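Local coordinates for protein fimbrium subunit Fim1C (Bacteroides vulgatus, PDB 4QB7) that is probably a component of the fimbrial tip, fimbriae being cell-surface filaments that mediate adhesion and biofilm formation, at residues F126-S131 against K135-L140; S199-N204 against G283-K288. All coordinates share one frame; numbering follows the deposited sequence.

Contact 1 of 2, residues F126-S131 against K135-L140; sequences FEVKTS and KDMIDL
The Phe126 ring meets Leu140 and Ile138 in different ways. Methyl CD2 of Leu140 lies over one face in a CH-pi contact, 4.2 Å from the ring centroid, 18° off the normal and offset toward the rim. Ile138 comes to the ring edge, with its CB near the ring plane and its CG2 3.9 Å from Phe126 CE1. CG of Phe126 stands anti to the backbone N (chi1 -180°), which carries the ring across to 135-140. Further along, Val128 CG1 packs on the end methyl CE of Met137, a selenomethionine whose chain is bent at the selenium. Lys129 runs extended, and its CD passes 3.6 Å from Asp136 O. Its amine does not pair with Asp136, since NZ and OD2 are 6.0 Å apart. Ser131 OG gives a weak hydrogen bond to Asp136 OD2, while Asn132 holds OD1 of the same carboxylate.

The two runs are close to antiparallel, but water replaces direct backbone bonds. One water accepts from Lys129 N and Ile138 N, both at 2.9 Å. A second donates to Lys129 O and Ser131 O and accepts from Asp136 N. The two waters bridge backbones that make no direct hydrogen bond to each other here.

The contact closes the connection from strand 123-127 to strand 141-143, which belong to different sheets. Phe126 and Leu140 also pack on Leu168 of strand 159-178 and on Trp215 of strand 214-217. The Met137 side chain packs against Leu268, Tyr269 and Phe270 of strand 259-270.

Contact 2 of 2, residues S199-N204 against G283-K288; sequences STTLYN and GDLKLK. With SO4 (sulfate ion), chain Q.
Thr201 is the first residue of 199-204 to meet 283-288. Its methyl CG2 rests 4.1 Å from Asp284 CB, with the two side chains crossing at about a right angle. OG1 lies beside the backbone N (chi1 -55°), and this leaves the methyl to face the other segment. The same CG2 is 4.3 Å from Leu285 CD2. Leu202 follows and adds the second apolar touch, its CB 4.2 Å from Leu285 CD2. That one leucine methyl therefore meets both residues. No hydrogen bond crosses between the segments.

At Tyr203 the chain leaves this contact. Its hydroxyl donates a 2.6 Å hydrogen bond from OH to O4 of a sulfate ion, probably taken up from the crystallisation liquor. O4 sits at the ring edge, in the ring plane. The ring also meets that of Tyr224, their planes about 30° apart. A valine in place of Tyr203 is likely to leave the sulfate without this donor and Tyr224 without its ring partner.

The other segment is braced from within. Lys286 NZ donates to Gly283 O at 3.0 Å, in the carbonyl plane on a lone pair, with a C=O...N angle of 122°. Gly283 has backbone angles at which a side chain would press on the preceding carbonyl. The lysine closes this bend at the start of strand 286-296.

The contact is packing between two strand beginnings. Strand 286-296 runs in a sheet with strands 186-196 and 301-313, and the other segment leads into strand 203-209 of a different sheet. Phe319 touches both Leu202 and Leu285, and Leu195 of strand 186-196 also packs on Leu202.

Contact 1 is nearer the centre of the chain and buries 448 Å², against 164 Å² for contact 2. Both are partly buried, with most of the apolar side chains buried and the polar ones at least partly exposed. Contact 1 is local, with three residues between its segments, and combines apolar packing around one phenylalanine ring with water bridges. Contact 2 brings together distant parts of the chain through a few methyl and methylene contacts. Segments 126-131 and 199-204 reach one sheet, in which strands 123-127 and 203-209 are neighbours. There the two contacts meet, about 17 Å apart between centres, through a probable hydrogen bond from Val128 N to Asn204 O at 2.9 Å.

Contact 1 of 2, residues F126-S131 against K135-L140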
loop_
_atom_site.group_PDB
_atom_site.type_symbol
_atom_site.label_atom_id
_atom_site.label_comp_id
_atom_site.label_asym_id
_atom_site.label_seq_id
_atom_site.Cartn_x
_atom_site.Cartn_y
_atom_site.Cartn_z
ATOM N N PHE A 126 1.744 -9.373 8.425
ATOM C CA PHE A 126 2.039 -9.049 7.046
ATOM C C PHE A 126 3.507 -8.643 6.832
ATOM O O PHE A 126 4.068 -7.863 7.609
ATOM C CB PHE A 126 1.091 -7.920 6.616
ATOM C CG PHE A 126 1.216 -7.417 5.194
ATOM C CD1 PHE A 126 0.701 -8.151 4.132
ATOM C CD2 PHE A 126 1.777 -6.174 4.929
ATOM C CE1 PHE A 126 0.811 -7.683 2.824
ATOM C CE2 PHE A 126 1.871 -5.703 3.621
ATOM C CZ PHE A 126 1.390 -6.460 2.578
ATOM N N GLU A 127 4.116 -9.198 5.763
ATOM C CA GLU A 127 5.479 -8.911 5.310
ATOM C C GLU A 127 5.419 -8.242 3.946
ATOM O O GLU A 127 4.643 -8.657 3.085
ATOM C CB GLU A 127 6.349 -10.175 5.250
ATOM C CG GLU A 127 7.835 -9.851 5.248
ATOM C CD GLU A 127 8.820 -10.929 4.835
ATOM O OE1 GLU A 127 8.474 -12.131 4.882
ATOM O OE2 GLU A 127 9.961 -10.560 4.474
ATOM N N VAL A 128 6.202 -7.189 3.764
ATOM C CA VAL A 128 6.286 -6.437 2.513
ATOM C C VAL A 128 7.107 -7.249 1.503
ATOM O O VAL A 128 8.222 -7.670 1.811
ATOM C CB VAL A 128 6.867 -5.017 2.738
ATOM C CG1 VAL A 128 7.001 -4.263 1.428
ATOM C CG2 VAL A 128 6.002 -4.225 3.708
ATOM N N LYS A 129 6.524 -7.478 0.307
ATOM C CA LYS A 129 7.115 -8.200 -0.823
ATOM C C LYS A 129 8.039 -7.229 -1.582
ATOM O O LYS A 129 7.560 -6.256 -2.154
ATOM C CB LYS A 129 5.977 -8.727 -1.719
ATOM C CG LYS A 129 6.119 -10.146 -2.236
ATOM C CD LYS A 129 4.738 -10.688 -2.622
ATOM C CE LYS A 129 4.807 -11.993 -3.381
ATOM N NZ LYS A 129 3.562 -12.811 -3.254
ATOM N N THR A 130 9.363 -7.466 -1.556
ATOM C CA THR A 130 10.361 -6.595 -2.228
ATOM C C THR A 130 10.859 -7.180 -3.568
ATOM O O THR A 130 11.562 -6.492 -4.297
ATOM C CB THR A 130 11.555 -6.331 -1.308
ATOM O OG1 THR A 130 12.199 -7.576 -1.021
ATOM C CG2 THR A 130 11.158 -5.636 -0.002
ATOM N N SER A 131 10.465 -8.427 -3.895
ATOM C CA SER A 131 10.853 -9.164 -5.097
ATOM C C SER A 131 10.319 -8.515 -6.369
ATOM O O SER A 131 9.394 -7.702 -6.305
ATOM C CB SER A 131 10.376 -10.611 -5.006
ATOM O OG SER A 131 8.961 -10.724 -5.042
ATOM N N LYS A 135 7.617 -4.669 -7.906
ATOM C CA LYS A 135 6.445 -4.711 -8.779
ATOM C C LYS A 135 5.461 -5.756 -8.331
ATOM O O LYS A 135 4.391 -5.857 -8.921
ATOM C CB LYS A 135 6.861 -4.906 -10.263
ATOM C CG LYS A 135 7.888 -3.844 -10.717
ATOM C CD LYS A 135 7.932 -3.552 -12.201
ATOM C CE LYS A 135 9.280 -3.038 -12.660
ATOM N NZ LYS A 135 10.223 -4.157 -12.976
ATOM N N ASP A 136 5.772 -6.479 -7.246
ATOM C CA ASP A 136 4.909 -7.530 -6.707
ATOM C C ASP A 136 4.280 -7.168 -5.350
ATOM O O ASP A 136 3.668 -8.040 -4.735
ATOM C CB ASP A 136 5.725 -8.821 -6.532
ATOM C CG ASP A 136 6.140 -9.541 -7.797
ATOM O OD1 ASP A 136 5.712 -9.107 -8.899
ATOM O OD2 ASP A 136 6.900 -10.546 -7.686
HETATM N N MSE A 137 4.444 -5.909 -4.867
HETATM C CA MSE A 137 3.935 -5.463 -3.559
HETATM C C MSE A 137 2.434 -5.616 -3.520
HETATM O O MSE A 137 1.756 -5.383 -4.524
HETATM C CB MSE A 137 4.343 -4.004 -3.234
HETATM C CG MSE A 137 5.846 -3.754 -3.324
HETATM SE SE MSE A 137 6.322 -1.955 -2.919
HETATM C CE MSE A 137 6.829 -2.152 -1.179
ATOM N N ILE A 138 1.930 -6.064 -2.375
ATOM C CA ILE A 138 0.521 -6.312 -2.154
ATOM C C ILE A 138 -0.174 -5.049 -1.643
ATOM O O ILE A 138 0.323 -4.388 -0.731
ATOM C CB ILE A 138 0.403 -7.491 -1.148
ATOM C CG1 ILE A 138 1.075 -8.804 -1.661
ATOM C CG2 ILE A 138 -1.020 -7.697 -0.637
ATOM C CD1 ILE A 138 0.673 -9.313 -3.027
ATOM N N ASP A 139 -1.330 -4.714 -2.237
ATOM C CA ASP A 139 -2.176 -3.610 -1.772
ATOM C C ASP A 139 -3.195 -4.262 -0.825
ATOM O O ASP A 139 -4.273 -4.685 -1.259
ATOM C CB ASP A 139 -2.816 -2.865 -2.959
ATOM C CG ASP A 139 -3.814 -1.775 -2.607
ATOM O OD1 ASP A 139 -3.828 -1.337 -1.428
ATOM O OD2 ASP A 139 -4.590 -1.354 -3.518
ATOM N N LEU A 140 -2.790 -4.436 0.460
ATOM C CA LEU A 140 -3.585 -5.082 1.494
ATOM C C LEU A 140 -4.768 -4.219 1.868
ATOM O O LEU A 140 -4.596 -3.086 2.323
ATOM C CB LEU A 140 -2.733 -5.405 2.742
ATOM C CG LEU A 140 -3.462 -6.101 3.914
ATOM C CD1 LEU A 140 -3.850 -7.529 3.567
ATOM C CD2 LEU A 140 -2.649 -6.027 5.191
HETATM O O HOH W 1 3.847 -6.448 -0.191
HETATM O O HOH W 2 7.595 -6.458 -4.874
#

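Contact 2 of 2, residues S199-N204 against G283-K288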
loop_
_atom_site.group_PDB
_atom_site.type_symbol
_atom_site.label_atom_id
_atom_site.label_comp_id
_atom_site.label_asym_id
_atom_site.label_seq_id
_atom_site.Cartn_x
_atom_site.Cartn_y
_atom_site.Cartn_z
ATOM N N SER A 199 16.874 2.889 10.814
ATOM C CA SER A 199 17.145 1.598 11.426
ATOM C C SER A 199 15.979 1.090 12.284
ATOM O O SER A 199 15.808 -0.130 12.378
ATOM C CB SER A 199 18.418 1.659 12.261
ATOM O OG SER A 199 18.481 2.822 13.072
ATOM N N THR A 200 15.188 1.994 12.916
ATOM C CA THR A 200 14.073 1.555 13.779
ATOM C C THR A 200 12.775 2.347 13.496
ATOM O O THR A 200 12.028 2.628 14.432
ATOM C CB THR A 200 14.471 1.651 15.289
ATOM O OG1 THR A 200 15.006 2.947 15.589
ATOM C CG2 THR A 200 15.457 0.581 15.714
ATOM N N THR A 201 12.462 2.623 12.210
ATOM C CA THR A 201 11.304 3.441 11.832
ATOM C C THR A 201 10.270 2.705 10.976
ATOM O O THR A 201 9.093 2.748 11.305
ATOM C CB THR A 201 11.805 4.706 11.082
ATOM O OG1 THR A 201 12.761 5.390 11.893
ATOM C CG2 THR A 201 10.686 5.661 10.702
ATOM N N LEU A 202 10.695 2.106 9.861
ATOM C CA LEU A 202 9.848 1.458 8.865
ATOM C C LEU A 202 9.830 -0.057 9.025
ATOM O O LEU A 202 10.854 -0.709 8.820
ATOM C CB LEU A 202 10.325 1.842 7.443
ATOM C CG LEU A 202 9.397 1.504 6.277
ATOM C CD1 LEU A 202 8.078 2.257 6.381
ATOM C CD2 LEU A 202 10.051 1.802 4.958
ATOM N N TYR A 203 8.646 -0.617 9.335
ATOM C CA TYR A 203 8.489 -2.058 9.485
ATOM C C TYR A 203 8.515 -2.751 8.144
ATOM O O TYR A 203 7.930 -2.241 7.173
ATOM C CB TYR A 203 7.137 -2.416 10.161
ATOM C CG TYR A 203 6.940 -1.961 11.588
ATOM C CD1 TYR A 203 7.981 -2.012 12.507
ATOM C CD2 TYR A 203 5.684 -1.567 12.048
ATOM C CE1 TYR A 203 7.802 -1.607 13.826
ATOM C CE2 TYR A 203 5.495 -1.148 13.368
ATOM C CZ TYR A 203 6.561 -1.171 14.250
ATOM O OH TYR A 203 6.417 -0.762 15.552
ATOM N N ASN A 204 9.110 -3.955 8.101
ATOM C CA ASN A 204 9.025 -4.769 6.896
ATOM C C ASN A 204 8.043 -5.901 7.181
ATOM O O ASN A 204 7.503 -6.493 6.259
ATOM C CB ASN A 204 10.383 -5.274 6.427
ATOM C CG ASN A 204 10.973 -6.321 7.300
ATOM O OD1 ASN A 204 11.000 -6.198 8.518
ATOM N ND2 ASN A 204 11.373 -7.411 6.694
ATOM N N GLY A 283 13.157 13.638 8.034
ATOM C CA GLY A 283 14.405 12.908 7.887
ATOM C C GLY A 283 14.443 11.577 8.591
ATOM O O GLY A 283 15.488 10.924 8.575
ATOM N N ASP A 284 13.299 11.143 9.196
ATOM C CA ASP A 284 13.177 9.805 9.777
ATOM C C ASP A 284 13.282 8.843 8.607
ATOM O O ASP A 284 14.012 7.860 8.673
ATOM C CB ASP A 284 11.872 9.633 10.582
ATOM C CG ASP A 284 11.944 10.068 12.043
ATOM O OD1 ASP A 284 12.928 10.754 12.417
ATOM O OD2 ASP A 284 11.027 9.706 12.818
ATOM N N LEU A 285 12.633 9.218 7.490
ATOM C CA LEU A 285 12.717 8.556 6.196
ATOM C C LEU A 285 13.398 9.516 5.215
ATOM O O LEU A 285 13.151 10.730 5.259
ATOM C CB LEU A 285 11.343 8.124 5.683
ATOM C CG LEU A 285 10.616 7.060 6.494
ATOM C CD1 LEU A 285 9.266 6.865 5.976
ATOM C CD2 LEU A 285 11.352 5.753 6.495
ATOM N N LYS A 286 14.296 8.991 4.376
ATOM C CA LYS A 286 15.029 9.796 3.397
ATOM C C LYS A 286 15.091 9.111 2.047
ATOM O O LYS A 286 14.955 7.896 1.976
ATOM C CB LYS A 286 16.483 10.039 3.868
ATOM C CG LYS A 286 16.638 10.877 5.102
ATOM C CD LYS A 286 18.099 10.944 5.472
ATOM C CE LYS A 286 18.354 10.825 6.950
ATOM N NZ LYS A 286 18.042 12.095 7.639
ATOM N N LEU A 287 15.381 9.880 0.995
ATOM C CA LEU A 287 15.640 9.387 -0.351
ATOM C C LEU A 287 17.119 9.633 -0.693
ATOM O O LEU A 287 17.689 10.600 -0.212
ATOM C CB LEU A 287 14.742 10.085 -1.400
ATOM C CG LEU A 287 13.227 9.926 -1.303
ATOM C CD1 LEU A 287 12.557 10.790 -2.359
ATOM C CD2 LEU A 287 12.791 8.493 -1.489
ATOM N N LYS A 288 17.732 8.765 -1.501
ATOM C CA LYS A 288 19.096 8.901 -2.030
ATOM C C LYS A 288 18.920 8.959 -3.541
ATOM O O LYS A 288 18.423 7.998 -4.131
ATOM C CB LYS A 288 20.026 7.751 -1.575
ATOM C CG LYS A 288 20.275 7.648 -0.065
ATOM C CD LYS A 288 20.980 8.874 0.512
ATOM C CE LYS A 288 21.486 8.635 1.900
ATOM N NZ LYS A 288 22.788 7.936 1.877
HETATM S S SO4 Q . 3.860 -0.447 18.106
HETATM O O1 SO4 Q . 4.517 0.800 18.534
HETATM O O2 SO4 Q . 4.443 -1.607 18.798
HETATM O O3 SO4 Q . 2.427 -0.362 18.414
HETATM O O4 SO4 Q . 4.028 -0.581 16.664
#